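Local coordinates for lipase (Penicillium expansum, PDB 3G7N), which hydrolyses acylglycerol lipids such as triacylglycerols, tributyrin among them, releasing free fatty acids as a secreted alkaline lipase, at residues Pro102-Lys115 with Leu137-Phe149. Residues are numbered along the deposited sequence; the frame is centred on the assembly and turned at random.
Sequences PWSAVHDTIITEVK and LTSIAHVALAQNF
Trp103 packs as a knob into a hole of helix 133-148 lined by Leu137, Ile140, Ala141 and Ala144, a worked example of knobs-into-holes packing. Ile140 lies over one face of the indole, its CG1 4.1 Å from the centroid of the five-membered ring in a CH-pi contact. At the far end of the ring, Trp103 CH2 presses to 3.4 Å from Ala141 CB. With CG anti to the backbone N (chi1 -179°), the indole reaches the other helix, while Val106 CG2 and His107 CA back its opposite face. Shortening Trp103 to alanine is likely to leave Ile140 CG1 and Ala141 CB without the ring they pack on. Both helices belong to the alpha/beta-hydrolase fold and flank strand 125-131 in sequence; helix 133-148 follows the nucleophile elbow that carries Ser132, and Leu137 touches that elbow. The axes of segments 102-115 and 137-148 come within 10.4 Å at a crossing angle of -41°. Further along, Ala144 CB meets the edge of the His107 imidazole, 3.6 Å from NE2. Phe149, just past its helix, packs its CE2 3.5 Å from Val114 CG1, and its CZ meets Ile111 CG2; Ile111 O lies in the ring plane at its edge, 3.7 Å from CZ. No hydrogen bond joins the segments, but Asn148, against which Ile111 packs, is held within its own helix: ND2 donates to Ala144 O at 2.9 Å (N-H...O 164°), the oxygen lying in the amide plane. The same nitrogen also bonds Ser85 O, and Ser85 OG bonds Asp108 OD1. Val106 touches Ile38 of strand 32-40 and Thr45 of strand 45-52.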
ATOM      1  N   PRO A 102       0.856 -10.302   9.784  1.00  9.82           N
ATOM      2  CA  PRO A 102       1.690 -10.535   8.593  1.00 10.51           C
ATOM      3  C   PRO A 102       2.802  -9.499   8.435  1.00  9.60           C
ATOM      4  O   PRO A 102       3.912  -9.867   8.094  1.00 11.22           O
ATOM      5  CB  PRO A 102       0.690 -10.473   7.431  1.00 12.28           C
ATOM      6  CG  PRO A 102      -0.550  -9.806   7.990  1.00 12.99           C
ATOM      7  CD  PRO A 102      -0.574 -10.232   9.449  1.00 10.88           C
ATOM      8  N   TRP A 103       2.524  -8.220   8.687  1.00  8.27           N
ATOM      9  CA  TRP A 103       3.619  -7.243   8.561  1.00  9.33           C
ATOM     10  C   TRP A 103       4.763  -7.558   9.531  1.00  9.75           C
ATOM     11  O   TRP A 103       5.935  -7.540   9.164  1.00 10.27           O
ATOM     12  CB  TRP A 103       3.139  -5.811   8.768  1.00  8.81           C
ATOM     13  CG  TRP A 103       4.256  -4.838   8.613  1.00  8.62           C
ATOM     14  CD1 TRP A 103       5.006  -4.284   9.629  1.00  8.35           C
ATOM     15  CD2 TRP A 103       4.973  -4.570   7.400  1.00  8.34           C
ATOM     16  NE1 TRP A 103       6.116  -3.656   9.109  1.00 10.40           N
ATOM     17  CE2 TRP A 103       6.089  -3.776   7.740  1.00  8.71           C
ATOM     18  CE3 TRP A 103       4.738  -4.864   6.041  1.00  9.80           C
ATOM     19  CZ2 TRP A 103       7.017  -3.352   6.794  1.00  8.98           C
ATOM     20  CZ3 TRP A 103       5.633  -4.398   5.093  1.00  9.47           C
ATOM     21  CH2 TRP A 103       6.753  -3.625   5.478  1.00  9.60           C
ATOM     22  N   SER A 104       4.427  -7.847  10.789  1.00 11.26           N
ATOM     23  CA  SER A 104       5.451  -8.073  11.797  1.00 12.53           C
ATOM     24  C   SER A 104       6.298  -9.290  11.470  1.00 14.45           C
ATOM     25  O   SER A 104       7.485  -9.319  11.792  1.00 16.68           O
ATOM     26  CB  SER A 104       4.804  -8.213  13.178  1.00 15.02           C
ATOM     27  OG  SER A 104       4.094  -9.429  13.280  1.00 23.48           O
ATOM     28  N   ALA A 105       5.733 -10.230  10.730  1.00 11.34           N
ATOM     29  CA  ALA A 105       6.477 -11.417  10.296  1.00 13.42           C
ATOM     30  C   ALA A 105       7.620 -11.061   9.346  1.00 13.45           C
ATOM     31  O   ALA A 105       8.638 -11.754   9.333  1.00 15.34           O
ATOM     32  CB  ALA A 105       5.556 -12.443   9.661  1.00 14.43           C
ATOM     33  N   VAL A 106       7.426 -10.031   8.517  1.00 11.07           N
ATOM     34  CA  VAL A 106       8.389  -9.686   7.464  1.00 10.59           C
ATOM     35  C   VAL A 106       9.125  -8.390   7.734  1.00  9.65           C
ATOM     36  O   VAL A 106      10.085  -8.069   7.025  1.00  9.29           O
ATOM     37  CB  VAL A 106       7.723  -9.621   6.067  1.00 11.92           C
ATOM     38  CG1 VAL A 106       7.169 -10.994   5.661  1.00 13.23           C
ATOM     39  CG2 VAL A 106       6.620  -8.555   6.025  1.00 11.69           C
ATOM     40  N   HIS A 107       8.717  -7.670   8.775  1.00  9.70           N
ATOM     41  CA  HIS A 107       9.223  -6.336   9.058  1.00 10.74           C
ATOM     42  C   HIS A 107      10.745  -6.295   9.113  1.00 11.33           C
ATOM     43  O   HIS A 107      11.375  -5.449   8.483  1.00 10.34           O
ATOM     44  CB  HIS A 107       8.630  -5.837  10.382  1.00 11.05           C
ATOM     45  CG  HIS A 107       9.101  -4.479  10.789  1.00  9.69           C
ATOM     46  ND1 HIS A 107      10.067  -4.265  11.755  1.00 13.41           N
ATOM     47  CD2 HIS A 107       8.629  -3.259  10.456  1.00  7.86           C
ATOM     48  CE1 HIS A 107      10.212  -2.966  11.943  1.00  9.48           C
ATOM     49  NE2 HIS A 107       9.332  -2.333  11.182  1.00 13.51           N
ATOM     50  N   ASP A 108      11.343  -7.123   9.969  1.00 11.76           N
ATOM     51  CA  ASP A 108      12.787  -7.021  10.187  1.00 13.11           C
ATOM     52  C   ASP A 108      13.578  -7.389   8.927  1.00 12.24           C
ATOM     53  O   ASP A 108      14.579  -6.740   8.620  1.00 11.15           O
ATOM     54  CB  ASP A 108      13.249  -7.896  11.360  1.00 14.51           C
ATOM     55  CG  ASP A 108      12.842  -7.339  12.709  1.00 17.22           C
ATOM     56  OD1 ASP A 108      12.806  -6.106  12.860  1.00 21.44           O
ATOM     57  OD2 ASP A 108      12.937  -8.111  13.689  1.00 34.22           O
ATOM     58  N   THR A 109      13.096  -8.376   8.179  1.00 11.61           N
ATOM     59  CA  THR A 109      13.714  -8.735   6.912  1.00 12.33           C
ATOM     60  C   THR A 109      13.688  -7.565   5.932  1.00  9.42           C
ATOM     61  O   THR A 109      14.695  -7.266   5.294  1.00 11.21           O
ATOM     62  CB  THR A 109      13.021  -9.953   6.301  1.00 11.49           C
ATOM     63  OG1 THR A 109      13.090 -11.044   7.230  1.00 14.73           O
ATOM     64  CG2 THR A 109      13.707 -10.373   5.013  1.00 14.45           C
ATOM     65  N   ILE A 110      12.550  -6.890   5.825  1.00  9.92           N
ATOM     66  CA  ILE A 110      12.419  -5.769   4.908  1.00 10.38           C
ATOM     67  C   ILE A 110      13.296  -4.598   5.360  1.00  9.39           C
ATOM     68  O   ILE A 110      14.035  -4.039   4.543  1.00  9.39           O
ATOM     69  CB  ILE A 110      10.946  -5.350   4.786  1.00  8.82           C
ATOM     70  CG1 ILE A 110      10.170  -6.434   4.040  1.00 10.36           C
ATOM     71  CG2 ILE A 110      10.834  -4.026   4.072  1.00 10.75           C
ATOM     72  CD1 ILE A 110       8.659  -6.260   4.034  1.00 10.31           C
ATOM     73  N   ILE A 111      13.230  -4.214   6.636  1.00 10.25           N
ATOM     74  CA  ILE A 111      14.060  -3.119   7.122  1.00 10.09           C
ATOM     75  C   ILE A 111      15.554  -3.397   6.887  1.00 11.10           C
ATOM     76  O   ILE A 111      16.300  -2.518   6.466  1.00 11.34           O
ATOM     77  CB  ILE A 111      13.779  -2.811   8.621  1.00 13.00           C
ATOM     78  CG1 ILE A 111      12.317  -2.392   8.825  1.00 14.82           C
ATOM     79  CG2 ILE A 111      14.714  -1.728   9.124  1.00 14.40           C
ATOM     80  CD1 ILE A 111      11.871  -1.186   8.027  1.00 14.75           C
ATOM     81  N   THR A 112      15.976  -4.624   7.139  1.00  9.57           N
ATOM     82  CA  THR A 112      17.376  -4.999   6.931  1.00 11.51           C
ATOM     83  C   THR A 112      17.804  -4.839   5.476  1.00 11.48           C
ATOM     84  O   THR A 112      18.860  -4.286   5.183  1.00 11.65           O
ATOM     85  CB  THR A 112      17.633  -6.441   7.406  1.00 13.19           C
ATOM     86  OG1 THR A 112      17.420  -6.505   8.823  1.00 15.75           O
ATOM     87  CG2 THR A 112      19.074  -6.865   7.124  1.00 14.42           C
ATOM     88  N   GLU A 113      16.957  -5.263   4.547  1.00  9.99           N
ATOM     89  CA  GLU A 113      17.298  -5.155   3.135  1.00  9.13           C
ATOM     90  C   GLU A 113      17.259  -3.706   2.677  1.00  8.54           C
ATOM     91  O   GLU A 113      18.151  -3.259   1.944  1.00  9.58           O
ATOM     92  CB  GLU A 113      16.369  -6.018   2.277  1.00 10.95           C
ATOM     93  CG  GLU A 113      16.633  -5.894   0.784  1.00 11.09           C
ATOM     94  CD  GLU A 113      17.994  -6.431   0.342  1.00 14.34           C
ATOM     95  OE1 GLU A 113      18.685  -7.104   1.139  1.00 15.42           O
ATOM     96  OE2 GLU A 113      18.304  -6.315  -0.862  1.00 14.60           O
ATOM     97  N   VAL A 114      16.286  -2.936   3.134  1.00  8.93           N
ATOM     98  CA  VAL A 114      16.255  -1.520   2.780  1.00  9.21           C
ATOM     99  C   VAL A 114      17.527  -0.808   3.279  1.00 10.89           C
ATOM    100  O   VAL A 114      18.116   0.011   2.556  1.00 10.86           O
ATOM    101  CB  VAL A 114      14.972  -0.824   3.279  1.00  8.38           C
ATOM    102  CG1 VAL A 114      15.055   0.705   3.088  1.00 10.50           C
ATOM    103  CG2 VAL A 114      13.739  -1.406   2.582  1.00  9.66           C
ATOM    104  N   LYS A 115      17.971  -1.142   4.489  1.00 10.26           N
ATOM    105  CA  LYS A 115      19.174  -0.521   5.032  1.00 12.47           C
ATOM    106  C   LYS A 115      20.408  -0.886   4.216  1.00 11.71           C
ATOM    107  O   LYS A 115      21.223  -0.016   3.893  1.00 12.84           O
ATOM    108  CB  LYS A 115      19.367  -0.922   6.488  1.00 14.77           C
ATOM    109  CG  LYS A 115      20.448  -0.129   7.207  1.00 23.54           C
ATOM    110  CD  LYS A 115      20.661  -0.669   8.614  1.00 31.05           C
ATOM    111  CE  LYS A 115      21.611   0.230   9.402  1.00 42.03           C
ATOM    112  NZ  LYS A 115      21.600  -0.069  10.867  1.00 44.15           N
ATOM    113  N   LEU A 137      -1.063  -3.697   3.918  1.00  6.30           N
ATOM    114  CA  LEU A 137       0.311  -3.862   4.376  1.00  7.48           C
ATOM    115  C   LEU A 137       1.147  -2.614   4.103  1.00  7.50           C
ATOM    116  O   LEU A 137       1.963  -2.221   4.940  1.00  8.10           O
ATOM    117  CB  LEU A 137       0.965  -5.102   3.754  1.00  6.76           C
ATOM    118  CG  LEU A 137       0.388  -6.445   4.228  1.00  7.76           C
ATOM    119  CD1 LEU A 137       0.766  -7.589   3.274  1.00  9.80           C
ATOM    120  CD2 LEU A 137       0.831  -6.736   5.656  1.00  9.49           C
ATOM    121  N   THR A 138       0.948  -1.990   2.943  1.00  6.61           N
ATOM    122  CA  THR A 138       1.673  -0.780   2.588  1.00  7.57           C
ATOM    123  C   THR A 138       1.334   0.359   3.548  1.00  6.30           C
ATOM    124  O   THR A 138       2.207   1.205   3.847  1.00  7.15           O
ATOM    125  CB  THR A 138       1.327  -0.388   1.144  1.00  7.40           C
ATOM    126  OG1 THR A 138       1.865  -1.364   0.258  1.00  8.45           O
ATOM    127  CG2 THR A 138       1.891   0.971   0.747  1.00  7.49           C
ATOM    128  N   SER A 139       0.124   0.377   4.104  1.00  7.40           N
ATOM    129  CA  SER A 139      -0.231   1.423   5.057  1.00  7.09           C
ATOM    130  C   SER A 139       0.527   1.306   6.369  1.00  8.38           C
ATOM    131  O   SER A 139       0.761   2.329   7.036  1.00  9.62           O
ATOM    132  CB  SER A 139      -1.754   1.506   5.262  1.00  9.14           C
ATOM    133  OG  SER A 139      -2.247   0.485   6.102  1.00  9.79           O
ATOM    134  N   ILE A 140       0.952   0.104   6.737  1.00  7.30           N
ATOM    135  CA  ILE A 140       1.868  -0.049   7.856  1.00  9.17           C
ATOM    136  C   ILE A 140       3.317   0.093   7.422  1.00  7.68           C
ATOM    137  O   ILE A 140       4.111   0.720   8.141  1.00  9.48           O
ATOM    138  CB  ILE A 140       1.597  -1.348   8.677  1.00 12.99           C
ATOM    139  CG1 ILE A 140       2.560  -1.434   9.872  1.00 13.57           C
ATOM    140  CG2 ILE A 140       1.592  -2.590   7.813  1.00 13.74           C
ATOM    141  CD1 ILE A 140       2.391  -0.302  10.890  1.00 23.86           C
ATOM    142  N   ALA A 141       3.674  -0.418   6.236  1.00  7.90           N
ATOM    143  CA  ALA A 141       5.026  -0.200   5.703  1.00  8.00           C
ATOM    144  C   ALA A 141       5.428   1.264   5.670  1.00  7.17           C
ATOM    145  O   ALA A 141       6.575   1.613   5.980  1.00  8.69           O
ATOM    146  CB  ALA A 141       5.165  -0.805   4.302  1.00  9.10           C
ATOM    147  N   HIS A 142       4.494   2.132   5.329  1.00  7.89           N
ATOM    148  CA  HIS A 142       4.752   3.562   5.279  1.00  9.08           C
ATOM    149  C   HIS A 142       5.292   4.068   6.628  1.00  9.64           C
ATOM    150  O   HIS A 142       6.304   4.771   6.696  1.00  9.97           O
ATOM    151  CB  HIS A 142       3.467   4.311   4.911  1.00  8.98           C
ATOM    152  CG  HIS A 142       3.646   5.790   4.819  1.00  8.35           C
ATOM    153  ND1 HIS A 142       4.287   6.385   3.758  1.00 10.31           N
ATOM    154  CD2 HIS A 142       3.306   6.785   5.678  1.00 10.08           C
ATOM    155  CE1 HIS A 142       4.336   7.692   3.966  1.00  9.50           C
ATOM    156  NE2 HIS A 142       3.715   7.963   5.100  1.00  9.78           N
ATOM    157  N   VAL A 143       4.620   3.684   7.705  1.00  8.86           N
ATOM    158  CA  VAL A 143       5.026   4.086   9.050  1.00  9.68           C
ATOM    159  C   VAL A 143       6.318   3.385   9.482  1.00 11.03           C
ATOM    160  O   VAL A 143       7.219   4.018  10.034  1.00 11.34           O
ATOM    161  CB  VAL A 143       3.888   3.797  10.062  1.00 10.35           C
ATOM    162  CG1 VAL A 143       4.355   3.991  11.495  1.00 13.74           C
ATOM    163  CG2 VAL A 143       2.693   4.688   9.778  1.00 12.31           C
ATOM    164  N   ALA A 144       6.484   2.119   9.137  1.00  9.19           N
ATOM    165  CA  ALA A 144       7.708   1.388   9.445  1.00 10.41           C
ATOM    166  C   ALA A 144       8.906   2.076   8.798  1.00 10.77           C
ATOM    167  O   ALA A 144       9.979   2.177   9.407  1.00 11.62           O
ATOM    168  CB  ALA A 144       7.607  -0.059   8.949  1.00 10.27           C
ATOM    169  N   LEU A 145       8.788   2.419   7.525  1.00  9.58           N
ATOM    170  CA  LEU A 145       9.883   3.069   6.809  1.00  9.93           C
ATOM    171  C   LEU A 145      10.143   4.485   7.321  1.00 10.85           C
ATOM    172  O   LEU A 145      11.302   4.905   7.447  1.00 11.66           O
ATOM    173  CB  LEU A 145       9.614   3.057   5.292  1.00  9.07           C
ATOM    174  CG  LEU A 145       9.561   1.682   4.628  1.00  9.62           C
ATOM    175  CD1 LEU A 145       9.034   1.838   3.205  1.00 11.91           C
ATOM    176  CD2 LEU A 145      10.944   1.003   4.632  1.00  9.94           C
ATOM    177  N   ALA A 146       9.089   5.263   7.537  1.00 10.07           N
ATOM    178  CA  ALA A 146       9.260   6.636   8.027  1.00 10.44           C
ATOM    179  C   ALA A 146       9.987   6.642   9.358  1.00 11.15           C
ATOM    180  O   ALA A 146      10.854   7.507   9.591  1.00 13.70           O
ATOM    181  CB  ALA A 146       7.903   7.319   8.173  1.00 11.89           C
ATOM    182  N   GLN A 147       9.650   5.701  10.227  1.00  9.62           N
ATOM    183  CA  GLN A 147      10.209   5.671  11.575  1.00 11.76           C
ATOM    184  C   GLN A 147      11.639   5.134  11.565  1.00 12.90           C
ATOM    185  O   GLN A 147      12.501   5.616  12.327  1.00 14.81           O
ATOM    186  CB  GLN A 147       9.337   4.809  12.478  1.00 11.64           C
ATOM    187  CG  GLN A 147       8.013   5.455  12.832  1.00 13.66           C
ATOM    188  CD  GLN A 147       8.131   6.362  14.032  1.00 12.87           C
ATOM    189  OE1 GLN A 147       7.815   7.554  13.955  1.00 16.47           O
ATOM    190  NE2 GLN A 147       8.500   5.793  15.152  1.00 12.90           N
ATOM    191  N   ASN A 148      11.920   4.142  10.721  1.00 11.64           N
ATOM    192  CA  ASN A 148      13.265   3.575  10.659  1.00 12.14           C
ATOM    193  C   ASN A 148      14.245   4.400   9.844  1.00 12.01           C
ATOM    194  O   ASN A 148      15.453   4.378  10.118  1.00 13.26           O
ATOM    195  CB  ASN A 148      13.232   2.144  10.133  1.00 10.82           C
ATOM    196  CG  ASN A 148      12.915   1.132  11.225  1.00 12.86           C
ATOM    197  OD1 ASN A 148      13.813   0.691  11.945  1.00 15.84           O
ATOM    198  ND2 ASN A 148      11.628   0.820  11.416  1.00 12.59           N
ATOM    199  N   PHE A 149      13.745   5.168   8.881  1.00 11.43           N
ATOM    200  CA  PHE A 149      14.592   5.911   7.947  1.00 10.44           C
ATOM    201  C   PHE A 149      14.119   7.366   7.831  1.00 11.85           C
ATOM    202  O   PHE A 149      13.736   7.826   6.760  1.00 12.20           O
ATOM    203  CB  PHE A 149      14.628   5.211   6.576  1.00 11.95           C
ATOM    204  CG  PHE A 149      15.013   3.763   6.651  1.00 10.97           C
ATOM    205  CD1 PHE A 149      16.308   3.394   6.995  1.00 12.76           C
ATOM    206  CD2 PHE A 149      14.100   2.763   6.352  1.00 11.37           C
ATOM    207  CE1 PHE A 149      16.665   2.081   7.090  1.00 13.31           C
ATOM    208  CE2 PHE A 149      14.454   1.439   6.451  1.00 12.63           C
ATOM    209  CZ  PHE A 149      15.751   1.091   6.779  1.00 12.23           C
TER